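Local coordinates for GST N-terminal domain-containing protein (Pseudomonas syringae pv. tomato, PDB 3IC8) that is of unknown function but belongs to the glutathione S-transferase-like proteins, with a thioredoxin-type N-terminal domain that would be expected to bind glutathione, at residues R19-V32 and V215-S228. Numbering follows the deposited sequence.
Sequences RLMLGFKGVNWRSV and VLGFGHGSLSDLSS
Arg19 lays its aliphatic stem over one face of the His220 imidazole, in the first of a series of contacts by which the chain leaving helix 206-216 runs back across the thioredoxin-like N-terminal domain and adds strand 222-225 in parallel to the edge of its sheet, beside strand 28-33. CG of Arg19 stands 3.8 Å from the centroid of the His220 ring, a CH-pi contact; Arg19 NH2 is held by Ser12 O and by a salt bridge to Glu16, which also takes a hydrogen bond from His220 NE2. One turn on, the bare backbone of Gly23 lies so close that its CA makes a CA-H...O contact of 3.2 Å with Gly219 O. With CG anti to the backbone N (chi1 175°), the Phe24 ring runs alongside Phe218 and turns its edge to that ring's face in a T-shaped stack, centroids 5.1 Å apart, while Phe218 O accepts a hydrogen bond from Asn28 ND2 of the second subunit. After the Schellman motif at Gly26 the chain turns into the strand. The Trp29 indole is sandwiched between Leu22 CD1 and Leu223 CB, and its rotation is fixed by NE1, which gives an in-plane hydrogen bond to His220 O (3.0 Å). Its backbone joins the ladder through N to Ser222 O and O to Ser224 N; Ser31 continues it through N to Ser224 O and O to Leu226 N. Arg30, its chain curled by chi2 (-51°) and chi3 (-63°), reaches across to strand 222-225, with Leu226 against one guanidinium face and NH1 in a salt bridge with Glu3. Its NH2 reaches Asp225 O at 3.0 Å, whereas NE meets Ser224 O at 3.3 Å, on the face of that carbonyl opposite to the one used by Ser31 N.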
loop_
_atom_site.group_PDB
_atom_site.type_symbol
_atom_site.label_atom_id
_atom_site.label_comp_id
_atom_site.label_asym_id
_atom_site.label_seq_id
_atom_site.Cartn_x
_atom_site.Cartn_y
_atom_site.Cartn_z
ATOM N N ARG A 19 -9.424 -7.764 -18.249
ATOM C CA ARG A 19 -9.348 -8.279 -16.919
ATOM C C ARG A 19 -9.584 -7.211 -15.859
ATOM O O ARG A 19 -10.222 -7.445 -14.873
ATOM C CB ARG A 19 -7.972 -8.895 -16.753
ATOM C CG ARG A 19 -7.973 -10.344 -16.516
ATOM C CD ARG A 19 -7.076 -11.151 -17.415
ATOM N NE ARG A 19 -5.775 -10.579 -17.704
ATOM C CZ ARG A 19 -4.996 -10.981 -18.691
ATOM N NH1 ARG A 19 -5.364 -11.944 -19.474
ATOM N NH2 ARG A 19 -3.856 -10.413 -18.907
ATOM N N LEU A 20 -9.013 -6.044 -16.069
ATOM C CA LEU A 20 -9.221 -4.905 -15.210
ATOM C C LEU A 20 -10.646 -4.467 -15.268
ATOM O O LEU A 20 -11.186 -4.036 -14.306
ATOM C CB LEU A 20 -8.268 -3.766 -15.516
ATOM C CG LEU A 20 -6.818 -4.063 -15.221
ATOM C CD1 LEU A 20 -5.902 -3.167 -15.941
ATOM C CD2 LEU A 20 -6.505 -4.088 -13.789
HETATM N N MSE A 21 -11.242 -4.577 -16.431
HETATM C CA MSE A 21 -12.608 -4.187 -16.616
HETATM C C MSE A 21 -13.486 -5.058 -15.760
HETATM O O MSE A 21 -14.403 -4.602 -15.146
HETATM C CB MSE A 21 -13.004 -4.286 -18.075
HETATM C CG MSE A 21 -12.624 -3.116 -18.937
HETATM SE SE MSE A 21 -12.631 -3.421 -20.816
HETATM C CE MSE A 21 -14.423 -3.740 -21.118
ATOM N N LEU A 22 -13.172 -6.329 -15.712
ATOM C CA LEU A 22 -13.867 -7.223 -14.836
ATOM C C LEU A 22 -13.655 -6.880 -13.387
ATOM O O LEU A 22 -14.532 -7.017 -12.608
ATOM C CB LEU A 22 -13.545 -8.667 -15.158
ATOM C CG LEU A 22 -14.100 -9.096 -16.501
ATOM C CD1 LEU A 22 -13.540 -10.378 -16.952
ATOM C CD2 LEU A 22 -15.531 -9.175 -16.484
ATOM N N GLY A 23 -12.475 -6.437 -13.032
ATOM C CA GLY A 23 -12.208 -6.006 -11.686
ATOM C C GLY A 23 -12.961 -4.795 -11.202
ATOM O O GLY A 23 -13.405 -4.757 -10.094
ATOM N N PHE A 24 -13.074 -3.798 -12.053
ATOM C CA PHE A 24 -13.752 -2.573 -11.757
ATOM C C PHE A 24 -15.219 -2.848 -11.504
ATOM O O PHE A 24 -15.799 -2.317 -10.617
ATOM C CB PHE A 24 -13.510 -1.631 -12.931
ATOM C CG PHE A 24 -14.237 -0.346 -12.867
ATOM C CD1 PHE A 24 -13.851 0.644 -12.018
ATOM C CD2 PHE A 24 -15.272 -0.116 -13.690
ATOM C CE1 PHE A 24 -14.488 1.781 -11.991
ATOM C CE2 PHE A 24 -15.907 1.047 -13.648
ATOM C CZ PHE A 24 -15.511 1.990 -12.807
ATOM N N LYS A 25 -15.789 -3.718 -12.294
ATOM C CA LYS A 25 -17.150 -4.158 -12.124
ATOM C C LYS A 25 -17.442 -5.047 -10.903
ATOM O O LYS A 25 -18.560 -5.156 -10.502
ATOM C CB LYS A 25 -17.671 -4.794 -13.396
ATOM C CG LYS A 25 -17.973 -3.827 -14.478
ATOM C CD LYS A 25 -19.002 -2.840 -14.097
ATOM C CE LYS A 25 -19.393 -2.047 -15.298
ATOM N NZ LYS A 25 -20.271 -0.930 -15.020
ATOM N N GLY A 26 -16.438 -5.661 -10.311
ATOM C CA GLY A 26 -16.647 -6.557 -9.199
ATOM C C GLY A 26 -17.526 -7.764 -9.440
ATOM O O GLY A 26 -18.320 -8.133 -8.612
ATOM N N VAL A 27 -17.358 -8.381 -10.587
ATOM C CA VAL A 27 -18.215 -9.428 -11.038
ATOM C C VAL A 27 -17.443 -10.705 -10.965
ATOM O O VAL A 27 -16.261 -10.693 -10.936
ATOM C CB VAL A 27 -18.608 -9.206 -12.481
ATOM C CG1 VAL A 27 -19.814 -8.360 -12.569
ATOM C CG2 VAL A 27 -17.485 -8.585 -13.229
ATOM N N ASN A 28 -18.141 -11.811 -10.923
ATOM C CA ASN A 28 -17.510 -13.086 -10.911
ATOM C C ASN A 28 -17.600 -13.626 -12.306
ATOM O O ASN A 28 -18.608 -13.519 -12.934
ATOM C CB ASN A 28 -18.211 -13.994 -9.926
ATOM C CG ASN A 28 -17.882 -13.663 -8.506
ATOM O OD1 ASN A 28 -17.266 -14.432 -7.817
ATOM N ND2 ASN A 28 -18.299 -12.509 -8.063
ATOM N N TRP A 29 -16.518 -14.175 -12.806
ATOM C CA TRP A 29 -16.476 -14.604 -14.174
ATOM C C TRP A 29 -15.751 -15.918 -14.357
ATOM O O TRP A 29 -14.981 -16.317 -13.545
ATOM C CB TRP A 29 -15.885 -13.507 -15.071
ATOM C CG TRP A 29 -14.570 -12.993 -14.643
ATOM C CD1 TRP A 29 -14.332 -12.177 -13.626
ATOM C CD2 TRP A 29 -13.307 -13.280 -15.229
ATOM N NE1 TRP A 29 -13.013 -11.922 -13.522
ATOM C CE2 TRP A 29 -12.357 -12.588 -14.506
ATOM C CE3 TRP A 29 -12.891 -14.065 -16.296
ATOM C CZ2 TRP A 29 -11.029 -12.641 -14.806
ATOM C CZ3 TRP A 29 -11.580 -14.112 -16.591
ATOM C CH2 TRP A 29 -10.661 -13.412 -15.854
ATOM N N ARG A 30 -16.006 -16.564 -15.468
ATOM C CA ARG A 30 -15.345 -17.783 -15.784
ATOM C C ARG A 30 -14.202 -17.500 -16.719
ATOM O O ARG A 30 -14.338 -16.728 -17.602
ATOM C CB ARG A 30 -16.324 -18.739 -16.436
ATOM C CG ARG A 30 -17.559 -18.992 -15.656
ATOM C CD ARG A 30 -17.256 -19.381 -14.244
ATOM N NE ARG A 30 -16.515 -20.622 -14.165
ATOM C CZ ARG A 30 -17.064 -21.808 -14.297
ATOM N NH1 ARG A 30 -18.342 -21.925 -14.509
ATOM N NH2 ARG A 30 -16.341 -22.878 -14.216
ATOM N N SER A 31 -13.079 -18.153 -16.523
ATOM C CA SER A 31 -11.943 -17.937 -17.373
ATOM C C SER A 31 -11.712 -19.092 -18.304
ATOM O O SER A 31 -11.481 -20.184 -17.880
ATOM C CB SER A 31 -10.716 -17.764 -16.525
ATOM O OG SER A 31 -9.621 -17.460 -17.320
ATOM N N VAL A 32 -11.752 -18.835 -19.592
ATOM C CA VAL A 32 -11.462 -19.860 -20.549
ATOM C C VAL A 32 -10.135 -19.524 -21.134
ATOM O O VAL A 32 -9.959 -18.476 -21.668
ATOM C CB VAL A 32 -12.476 -19.906 -21.682
ATOM C CG1 VAL A 32 -12.090 -20.917 -22.671
ATOM C CG2 VAL A 32 -13.798 -20.224 -21.179
ATOM N N VAL A 215 -5.491 2.753 -10.555
ATOM C CA VAL A 215 -6.265 2.113 -11.591
ATOM C C VAL A 215 -6.035 0.619 -11.695
ATOM O O VAL A 215 -6.929 -0.116 -11.947
ATOM C CB VAL A 215 -6.079 2.796 -12.931
ATOM C CG1 VAL A 215 -6.952 2.220 -13.936
ATOM C CG2 VAL A 215 -6.368 4.232 -12.811
ATOM N N LEU A 216 -4.799 0.197 -11.531
ATOM C CA LEU A 216 -4.403 -1.198 -11.526
ATOM C C LEU A 216 -4.920 -1.946 -10.310
ATOM O O LEU A 216 -5.072 -3.123 -10.323
ATOM C CB LEU A 216 -2.890 -1.321 -11.622
ATOM C CG LEU A 216 -2.168 -1.412 -12.956
ATOM C CD1 LEU A 216 -2.962 -0.968 -14.074
ATOM C CD2 LEU A 216 -0.914 -0.659 -12.938
ATOM N N GLY A 217 -5.197 -1.214 -9.254
ATOM C CA GLY A 217 -5.619 -1.730 -7.975
ATOM C C GLY A 217 -7.017 -2.246 -7.869
ATOM O O GLY A 217 -7.370 -2.840 -6.883
ATOM N N PHE A 218 -7.815 -1.960 -8.882
ATOM C CA PHE A 218 -9.154 -2.489 -9.023
ATOM C C PHE A 218 -9.079 -3.980 -9.225
ATOM O O PHE A 218 -9.994 -4.699 -8.932
ATOM C CB PHE A 218 -9.887 -1.826 -10.179
ATOM C CG PHE A 218 -10.407 -0.464 -9.874
ATOM C CD1 PHE A 218 -11.502 -0.283 -9.088
ATOM C CD2 PHE A 218 -9.807 0.633 -10.381
ATOM C CE1 PHE A 218 -11.962 0.955 -8.809
ATOM C CE2 PHE A 218 -10.281 1.866 -10.104
ATOM C CZ PHE A 218 -11.352 2.023 -9.316
ATOM N N GLY A 219 -7.963 -4.442 -9.750
ATOM C CA GLY A 219 -7.727 -5.853 -9.880
ATOM C C GLY A 219 -8.474 -6.556 -10.980
ATOM O O GLY A 219 -8.968 -5.923 -11.878
ATOM N N HIS A 220 -8.525 -7.875 -10.901
ATOM C CA HIS A 220 -9.218 -8.687 -11.880
ATOM C C HIS A 220 -10.537 -9.288 -11.452
ATOM O O HIS A 220 -11.190 -9.909 -12.239
ATOM C CB HIS A 220 -8.329 -9.803 -12.403
ATOM C CG HIS A 220 -7.044 -9.348 -13.013
ATOM N ND1 HIS A 220 -6.054 -10.225 -13.372
ATOM C CD2 HIS A 220 -6.589 -8.122 -13.339
ATOM C CE1 HIS A 220 -5.044 -9.561 -13.889
ATOM N NE2 HIS A 220 -5.339 -8.281 -13.869
ATOM N N GLY A 221 -10.934 -9.105 -10.211
ATOM C CA GLY A 221 -12.161 -9.717 -9.765
ATOM C C GLY A 221 -12.044 -11.159 -9.357
ATOM O O GLY A 221 -11.012 -11.581 -8.953
ATOM N N SER A 222 -13.122 -11.908 -9.448
ATOM C CA SER A 222 -13.103 -13.294 -9.019
ATOM C C SER A 222 -13.374 -14.259 -10.134
ATOM O O SER A 222 -14.390 -14.197 -10.739
ATOM C CB SER A 222 -14.150 -13.498 -7.946
ATOM O OG SER A 222 -13.545 -13.687 -6.701
ATOM N N LEU A 223 -12.478 -15.192 -10.369
ATOM C CA LEU A 223 -12.632 -16.095 -11.479
ATOM C C LEU A 223 -12.518 -17.549 -11.098
ATOM O O LEU A 223 -11.882 -17.880 -10.140
ATOM C CB LEU A 223 -11.606 -15.764 -12.551
ATOM C CG LEU A 223 -10.145 -16.095 -12.323
ATOM C CD1 LEU A 223 -9.863 -17.517 -12.640
ATOM C CD2 LEU A 223 -9.243 -15.223 -13.099
ATOM N N SER A 224 -13.170 -18.399 -11.875
ATOM C CA SER A 224 -12.977 -19.839 -11.865
ATOM C C SER A 224 -12.703 -20.316 -13.263
ATOM O O SER A 224 -13.321 -19.866 -14.175
ATOM C CB SER A 224 -14.210 -20.555 -11.374
ATOM O OG SER A 224 -15.078 -19.690 -10.720
ATOM N N ASP A 225 -11.794 -21.257 -13.427
ATOM C CA ASP A 225 -11.493 -21.793 -14.741
ATOM C C ASP A 225 -12.666 -22.517 -15.341
ATOM O O ASP A 225 -13.383 -23.170 -14.644
ATOM C CB ASP A 225 -10.359 -22.784 -14.664
ATOM C CG ASP A 225 -9.083 -22.161 -14.257
ATOM O OD1 ASP A 225 -9.031 -20.938 -14.113
ATOM O OD2 ASP A 225 -8.104 -22.896 -14.080
ATOM N N LEU A 226 -12.843 -22.378 -16.642
ATOM C CA LEU A 226 -13.827 -23.116 -17.366
ATOM C C LEU A 226 -13.186 -23.635 -18.608
ATOM O O LEU A 226 -12.516 -22.927 -19.274
ATOM C CB LEU A 226 -15.003 -22.230 -17.703
ATOM C CG LEU A 226 -16.090 -22.839 -18.552
ATOM C CD1 LEU A 226 -16.783 -23.862 -17.801
ATOM C CD2 LEU A 226 -17.043 -21.830 -19.080
ATOM N N SER A 227 -13.396 -24.890 -18.922
ATOM C CA SER A 227 -12.824 -25.458 -20.110
ATOM C C SER A 227 -13.501 -24.928 -21.331
ATOM O O SER A 227 -14.621 -24.521 -21.281
ATOM C CB SER A 227 -12.905 -26.967 -20.077
ATOM O OG SER A 227 -14.150 -27.425 -20.484
ATOM N N SER A 228 -12.801 -24.929 -22.442
ATOM C CA SER A 228 -13.357 -24.448 -23.685
ATOM C C SER A 228 -14.521 -25.267 -24.167
ATOM O O SER A 228 -15.437 -24.760 -24.736
ATOM C CB SER A 228 -12.290 -24.298 -24.752
ATOM O OG SER A 228 -11.910 -25.517 -25.297
#